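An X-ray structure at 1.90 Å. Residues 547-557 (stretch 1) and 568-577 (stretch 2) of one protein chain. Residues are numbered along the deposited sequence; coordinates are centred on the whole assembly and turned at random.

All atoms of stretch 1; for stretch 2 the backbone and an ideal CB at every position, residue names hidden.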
# COMPACT_ATOMS: atom_id res chain seq x y z
N SER A 547 -23.73 -1.69 -21.12
CA SER A 547 -25.15 -1.58 -21.43
C SER A 547 -26.02 -2.51 -20.58
O SER A 547 -27.03 -2.08 -20.02
CB SER A 547 -25.38 -1.84 -22.91
OG SER A 547 -24.79 -0.81 -23.72
N LEU A 548 -25.62 -3.76 -20.47
CA LEU A 548 -26.33 -4.71 -19.66
C LEU A 548 -26.38 -4.32 -18.20
O LEU A 548 -27.40 -4.46 -17.52
CB LEU A 548 -25.75 -6.10 -19.85
CG LEU A 548 -26.42 -7.29 -19.15
CD1 LEU A 548 -27.88 -7.41 -19.57
CD2 LEU A 548 -25.63 -8.54 -19.51
N PHE A 549 -25.24 -3.89 -17.68
CA PHE A 549 -25.16 -3.41 -16.32
C PHE A 549 -26.10 -2.23 -16.07
O PHE A 549 -26.76 -2.18 -15.02
CB PHE A 549 -23.73 -3.00 -15.99
CG PHE A 549 -23.59 -2.45 -14.62
CD1 PHE A 549 -23.74 -3.27 -13.51
CD2 PHE A 549 -23.35 -1.11 -14.43
CE1 PHE A 549 -23.61 -2.78 -12.22
CE2 PHE A 549 -23.19 -0.61 -13.13
CZ PHE A 549 -23.34 -1.45 -12.03
N THR A 550 -26.13 -1.26 -16.98
CA THR A 550 -27.02 -0.13 -16.80
C THR A 550 -28.49 -0.55 -16.92
O THR A 550 -29.32 0.09 -16.32
CB THR A 550 -26.81 1.05 -17.78
OG1 THR A 550 -27.18 0.66 -19.13
CG2 THR A 550 -25.39 1.52 -17.68
N ASN A 551 -28.80 -1.59 -17.70
CA ASN A 551 -30.16 -2.17 -17.72
C ASN A 551 -30.57 -2.67 -16.29
O ASN A 551 -31.59 -2.25 -15.72
CB ASN A 551 -30.20 -3.29 -18.74
CG ASN A 551 -31.61 -3.74 -19.11
OD1 ASN A 551 -32.55 -3.60 -18.34
ND2 ASN A 551 -31.73 -4.34 -20.26
N PHE A 552 -29.74 -3.53 -15.71
CA PHE A 552 -29.92 -4.02 -14.35
C PHE A 552 -30.05 -2.88 -13.35
O PHE A 552 -30.92 -2.91 -12.48
CB PHE A 552 -28.77 -4.95 -13.95
CG PHE A 552 -28.93 -6.36 -14.36
CD1 PHE A 552 -29.79 -7.20 -13.68
CD2 PHE A 552 -28.12 -6.90 -15.34
CE1 PHE A 552 -29.88 -8.56 -14.00
CE2 PHE A 552 -28.20 -8.24 -15.70
CZ PHE A 552 -29.08 -9.08 -15.02
N ALA A 553 -29.21 -1.85 -13.51
CA ALA A 553 -29.21 -0.68 -12.60
C ALA A 553 -30.53 0.09 -12.66
O ALA A 553 -31.08 0.48 -11.62
CB ALA A 553 -28.07 0.27 -12.90
N ASN A 554 -30.99 0.35 -13.88
CA ASN A 554 -32.28 0.99 -14.07
C ASN A 554 -33.40 0.16 -13.43
O ASN A 554 -34.21 0.69 -12.72
CB ASN A 554 -32.52 1.23 -15.56
CG ASN A 554 -33.77 2.03 -15.81
OD1 ASN A 554 -33.96 3.08 -15.24
ND2 ASN A 554 -34.60 1.55 -16.68
N VAL A 555 -33.41 -1.15 -13.62
CA VAL A 555 -34.44 -2.04 -13.04
C VAL A 555 -34.43 -1.98 -11.49
O VAL A 555 -35.48 -1.82 -10.86
CB VAL A 555 -34.32 -3.46 -13.57
CG1 VAL A 555 -35.16 -4.43 -12.78
CG2 VAL A 555 -34.74 -3.50 -15.06
N VAL A 556 -33.24 -2.08 -10.89
CA VAL A 556 -33.04 -1.89 -9.44
C VAL A 556 -33.60 -0.58 -8.91
O VAL A 556 -34.29 -0.57 -7.90
CB VAL A 556 -31.53 -1.95 -9.08
CG1 VAL A 556 -31.25 -1.34 -7.71
CG2 VAL A 556 -31.04 -3.40 -9.14
N ASP A 557 -33.30 0.50 -9.58
CA ASP A 557 -33.78 1.81 -9.17
C ASP A 557 -35.31 1.90 -9.15
O ASP A 557 -35.89 2.54 -8.25
CB ASP A 557 -33.23 2.89 -10.12
CG ASP A 557 -33.68 4.29 -9.74
OD1 ASP A 557 -33.61 4.61 -8.54
OD2 ASP A 557 -34.11 5.07 -10.62
N UNK A 568 -40.61 -7.54 -8.30
CA UNK A 568 -40.48 -6.56 -9.38
C UNK A 568 -39.22 -6.85 -10.16
O UNK A 568 -39.25 -6.90 -11.39
CB UNK A 568 -40.46 -5.13 -8.84
N UNK A 569 -38.11 -7.06 -9.42
CA UNK A 569 -36.81 -7.33 -10.04
C UNK A 569 -36.81 -8.56 -10.94
O UNK A 569 -36.32 -8.49 -12.07
CB UNK A 569 -35.75 -7.50 -8.95
N UNK A 570 -37.34 -9.67 -10.44
CA UNK A 570 -37.37 -10.92 -11.22
C UNK A 570 -38.27 -10.86 -12.45
O UNK A 570 -37.95 -11.49 -13.46
CB UNK A 570 -37.83 -12.07 -10.32
N UNK A 571 -39.36 -10.10 -12.42
CA UNK A 571 -40.14 -9.90 -13.66
C UNK A 571 -39.56 -8.86 -14.63
O UNK A 571 -39.70 -9.03 -15.84
CB UNK A 571 -41.56 -9.48 -13.29
N UNK A 572 -38.85 -7.85 -14.13
CA UNK A 572 -38.35 -6.76 -14.99
C UNK A 572 -36.86 -6.80 -15.34
O UNK A 572 -36.46 -6.09 -16.26
CB UNK A 572 -38.64 -5.42 -14.30
N UNK A 573 -36.04 -7.57 -14.61
CA UNK A 573 -34.60 -7.57 -14.89
C UNK A 573 -34.29 -8.25 -16.22
O UNK A 573 -35.06 -9.06 -16.70
CB UNK A 573 -33.84 -8.27 -13.76
N UNK A 574 -33.16 -7.91 -16.83
CA UNK A 574 -32.81 -8.66 -18.03
C UNK A 574 -32.42 -10.10 -17.69
O UNK A 574 -31.99 -10.38 -16.57
CB UNK A 574 -31.67 -7.97 -18.77
N UNK A 575 -32.64 -11.01 -18.63
CA UNK A 575 -32.22 -12.39 -18.46
C UNK A 575 -30.77 -12.49 -18.96
O UNK A 575 -30.42 -11.87 -19.96
CB UNK A 575 -33.14 -13.35 -19.21
N UNK A 576 -29.95 -13.24 -18.24
CA UNK A 576 -28.56 -13.47 -18.65
C UNK A 576 -28.23 -14.95 -18.87
O UNK A 576 -27.08 -15.30 -19.12
CB UNK A 576 -27.61 -12.89 -17.60
N UNK A 577 -29.26 -15.80 -18.85
CA UNK A 577 -29.07 -17.23 -18.98
C UNK A 577 -29.24 -17.70 -20.41
O UNK A 577 -29.99 -17.10 -21.20
CB UNK A 577 -30.05 -17.97 -18.07

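Stretch 1 is helical throughout; stretch 2 is helical over 568-572, its axis running at 142° to the first with a closest approach of 9.6 Å, and then extends past L548, N551, F552 and V555.

Position 568 has helical phi/psi (-64/-47), and its CB points sideways with no atom of stretch 1 within 5.5 Å, so the contact hardly restricts it. It is C568, bonded covalently to a group elsewhere in the structure.

At 569 the CB also points sideways, 4.9 Å from V555 CG1. A short side chain would stay at the margin, whereas a long apolar one, aliphatic or aromatic, could reach V555, V556 and F552. The residue is F569, with chi1 at t. Its CZ lies 3.7 Å from F552 CD1, and its CE2 lies 3.6 Å from V556 CG2, which sits at the ring edge.

Positions 570 and 571 direct CB away from stretch 1, which leaves the choice wide, polar residues included; they are N570 and E571.

The CB of 572 points toward stretch 1, 3.9 Å from V555 CG1. A methylene suits that neighbour, and stretch 1 offers no charge there, so many side chains would do. In E572 the CB makes this contact while the carboxylate leads away.

At 573 phi/psi changes to -70/156, the first departure from helical values. The ideal CB lies 4.0 Å from F552 CE1 and 4.2 Å from V555 CG1, which favours something small, such as alanine, serine or threonine. S573, with chi1 at p, turns its hydroxyl back to its own helix: OG donates a weak hydrogen bond to F569 O at 3.0 Å.

Position 574 points toward stretch 1, its ideal CB 3.9 Å from both L548 CD1 and N551 ND2. A compact apolar group fits, and phi of -70° admits proline. P574 places CG 3.7 Å from the centroid of the F552 ring, 10° off the normal, a CH-pi contact over the face. The same CG lies 3.6 Å from N551 CG.

Position 575 points away, and many residues would serve; it is K575, poorly ordered.

The CB of 576 points toward stretch 1, 4.8 Å from F552 CZ and 5.2 Å from L548 CD2, leaving room for a medium or large apolar side chain. I576 fills it: CG2 is 3.8 Å from L548 CD2 and 3.8 Å from F552 CE2, at the ring edge.

Position 577 is out of reach and unconstrained by stretch 1; it is G577.

Stretch 2, residues 568-577: CFNEESPKIG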
# COMPACT_ATOMS: atom_id res chain seq x y z
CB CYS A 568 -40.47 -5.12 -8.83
SG CYS A 568 -40.12 -3.80 -10.05
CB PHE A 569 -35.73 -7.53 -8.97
CG PHE A 569 -34.35 -7.64 -9.55
CD1 PHE A 569 -33.83 -8.88 -9.92
CD2 PHE A 569 -33.59 -6.50 -9.75
CE1 PHE A 569 -32.56 -8.97 -10.46
CE2 PHE A 569 -32.31 -6.59 -10.29
CZ PHE A 569 -31.80 -7.83 -10.65
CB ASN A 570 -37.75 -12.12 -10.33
CG ASN A 570 -36.68 -12.45 -9.29
OD1 ASN A 570 -35.49 -12.14 -9.47
ND2 ASN A 570 -37.10 -13.08 -8.21
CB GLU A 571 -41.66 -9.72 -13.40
CG GLU A 571 -42.11 -8.54 -12.53
CD GLU A 571 -43.42 -8.81 -11.74
OE1 GLU A 571 -43.85 -9.97 -11.59
OE2 GLU A 571 -44.02 -7.84 -11.25
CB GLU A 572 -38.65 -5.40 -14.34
CG GLU A 572 -40.13 -5.15 -14.04
CD GLU A 572 -41.02 -5.19 -15.27
OE1 GLU A 572 -40.51 -5.08 -16.40
OE2 GLU A 572 -42.23 -5.35 -15.10
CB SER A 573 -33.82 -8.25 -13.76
OG SER A 573 -34.09 -9.62 -13.75
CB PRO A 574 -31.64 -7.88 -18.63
CG PRO A 574 -31.19 -6.95 -17.59
CD PRO A 574 -32.29 -6.74 -16.62
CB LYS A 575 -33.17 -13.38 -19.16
CG LYS A 575 -32.81 -13.83 -20.57
CD LYS A 575 -33.78 -14.91 -21.05
CE LYS A 575 -33.20 -15.71 -22.21
NZ LYS A 575 -32.93 -14.85 -23.39
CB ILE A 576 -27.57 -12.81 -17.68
CG1 ILE A 576 -27.86 -13.20 -16.24
CG2 ILE A 576 -27.64 -11.30 -17.86
CD1 ILE A 576 -26.86 -12.69 -15.23
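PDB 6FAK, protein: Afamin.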